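Bartonella effector protein (Bep) substrate of VirB T4SS (Bartonella rochalimae ATCC BAA-1498, PDB 4YK1) is a probable AMPylating effector of the VirB type IV secretion system, represented here by its BID domain, a four-helix bundle topped with a hook. Local coordinates at residues G84-G88 with Y99-E103. Numbering follows the deposited sequence.
Sequences GRLKG and YKISE
Residues 84-88 form an extended segment, with Arg85, Leu86 and Lys87 near phi -75°, psi 140°, in the loop between helix 67-78 and the antiparallel hairpin 90-91/94-95. It folds back onto the start of helix 97-140, at one end of the elongated BID domain, probably near the hook. The backbones come closest at Gly88 and Tyr99, CA atoms 4.1 Å apart; a CB on Gly88 would clash with Tyr99 N and, at phi 113°, psi 148°, with Lys87 O. Leu86, with the largest area buried by the contact, points toward the helix (chi1 -92°, chi2 p). Its branched side chain packs against one helix face: CB 3.8 Å from Tyr99 CE2, CG 4.0 Å from Ser102 CB, CD2 3.5 Å from Glu103 CG. Leu86 also touches Ile48 and Tyr49, joining the loop to helix 32-49. Tyr99, chi1 t, meets Gly88 O at its ring edge (CD2, 3.3 Å); water 1 links its OH (2.8 Å) to Leu86 N (3.1 Å). Ser102, chi1 m, is short enough to donate from OG to Lys87 O at 2.7 Å; Tyr99 CA makes a 3.5 Å CH···O contact with that oxygen. Apolar burial and hydrogen bonds to main-chain atoms together hold this non-regular segment against the helix.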
loop_
_atom_site.group_PDB
_atom_site.type_symbol
_atom_site.label_atom_id
_atom_site.label_comp_id
_atom_site.label_asym_id
_atom_site.label_seq_id
_atom_site.Cartn_x
_atom_site.Cartn_y
_atom_site.Cartn_z
ATOM N N GLY A 84 2.037 17.739 -5.204
ATOM C CA GLY A 84 2.922 18.455 -6.091
ATOM C C GLY A 84 2.045 19.114 -7.124
ATOM O O GLY A 84 0.829 18.950 -7.108
ATOM N N ARG A 85 2.670 19.848 -8.027
ATOM C CA ARG A 85 1.979 20.513 -9.122
ATOM C C ARG A 85 1.346 19.516 -10.082
ATOM O O ARG A 85 1.965 18.513 -10.462
ATOM C CB ARG A 85 2.972 21.419 -9.855
ATOM C CG ARG A 85 2.424 22.201 -10.999
ATOM C CD ARG A 85 3.501 23.168 -11.479
ATOM N NE ARG A 85 3.298 23.593 -12.857
ATOM C CZ ARG A 85 3.571 24.814 -13.305
ATOM N NH1 ARG A 85 4.060 25.731 -12.478
ATOM N NH2 ARG A 85 3.355 25.116 -14.579
ATOM N N LEU A 86 0.107 19.802 -10.460
ATOM C CA LEU A 86 -0.655 18.973 -11.397
ATOM C C LEU A 86 -0.291 19.273 -12.832
ATOM O O LEU A 86 0.017 20.408 -13.172
ATOM C CB LEU A 86 -2.165 19.195 -11.213
ATOM C CG LEU A 86 -2.908 18.280 -10.247
ATOM C CD1 LEU A 86 -2.259 18.303 -8.886
ATOM C CD2 LEU A 86 -4.379 18.686 -10.182
ATOM N N LYS A 87 -0.358 18.248 -13.676
ATOM C CA LYS A 87 -0.026 18.391 -15.082
ATOM C C LYS A 87 -1.164 19.126 -15.798
ATOM O O LYS A 87 -2.343 18.901 -15.499
ATOM C CB LYS A 87 0.216 17.005 -15.683
ATOM C CG LYS A 87 1.155 16.942 -16.851
ATOM C CD LYS A 87 1.655 15.505 -16.994
ATOM C CE LYS A 87 2.311 15.259 -18.326
ATOM N NZ LYS A 87 2.689 13.816 -18.414
ATOM N N GLY A 88 -0.817 20.001 -16.737
ATOM C CA GLY A 88 -1.818 20.761 -17.470
ATOM C C GLY A 88 -1.734 22.237 -17.143
ATOM O O GLY A 88 -1.377 22.617 -16.036
ATOM N N TYR A 99 -5.676 20.155 -17.226
ATOM C CA TYR A 99 -5.547 20.366 -15.784
ATOM C C TYR A 99 -6.742 19.747 -15.059
ATOM O O TYR A 99 -6.586 19.069 -14.041
ATOM C CB TYR A 99 -5.441 21.862 -15.443
ATOM C CG TYR A 99 -5.034 22.105 -13.996
ATOM C CD1 TYR A 99 -5.978 22.055 -12.964
ATOM C CD2 TYR A 99 -3.709 22.370 -13.663
ATOM C CE1 TYR A 99 -5.616 22.253 -11.619
ATOM C CE2 TYR A 99 -3.332 22.585 -12.338
ATOM C CZ TYR A 99 -4.284 22.521 -11.323
ATOM O OH TYR A 99 -3.883 22.713 -10.024
ATOM N N LYS A 100 -7.940 19.974 -15.586
ATOM C CA LYS A 100 -9.141 19.389 -14.983
ATOM C C LYS A 100 -9.116 17.862 -15.024
ATOM O O LYS A 100 -9.622 17.208 -14.113
ATOM C CB LYS A 100 -10.404 19.923 -15.676
ATOM C CG LYS A 100 -10.623 21.438 -15.490
ATOM C CD LYS A 100 -12.062 21.809 -15.872
ATOM C CE LYS A 100 -12.254 23.301 -16.064
ATOM N NZ LYS A 100 -11.903 23.753 -17.443
ATOM N N ILE A 101 -8.503 17.296 -16.061
ATOM C CA ILE A 101 -8.383 15.845 -16.174
ATOM C C ILE A 101 -7.403 15.322 -15.123
ATOM O O ILE A 101 -7.610 14.249 -14.559
ATOM C CB ILE A 101 -7.962 15.437 -17.606
ATOM C CG1 ILE A 101 -9.137 15.630 -18.562
ATOM C CG2 ILE A 101 -7.495 13.967 -17.668
ATOM C CD1 ILE A 101 -8.745 15.585 -20.043
ATOM N N SER A 102 -6.332 16.069 -14.864
ATOM C CA SER A 102 -5.424 15.724 -13.765
ATOM C C SER A 102 -6.178 15.713 -12.427
ATOM O O SER A 102 -5.971 14.822 -11.604
ATOM C CB SER A 102 -4.234 16.698 -13.687
ATOM O OG SER A 102 -3.360 16.550 -14.800
ATOM N N GLU A 103 -7.058 16.688 -12.206
ATOM C CA GLU A 103 -7.832 16.721 -10.954
ATOM C C GLU A 103 -8.745 15.503 -10.855
ATOM O O GLU A 103 -8.910 14.934 -9.784
ATOM C CB GLU A 103 -8.663 18.003 -10.841
ATOM C CG GLU A 103 -7.819 19.282 -10.638
ATOM C CD GLU A 103 -8.691 20.528 -10.507
ATOM O OE1 GLU A 103 -9.558 20.722 -11.372
ATOM O OE2 GLU A 103 -8.518 21.302 -9.543
HETATM O O HOH W 1 -1.168 22.490 -9.535
#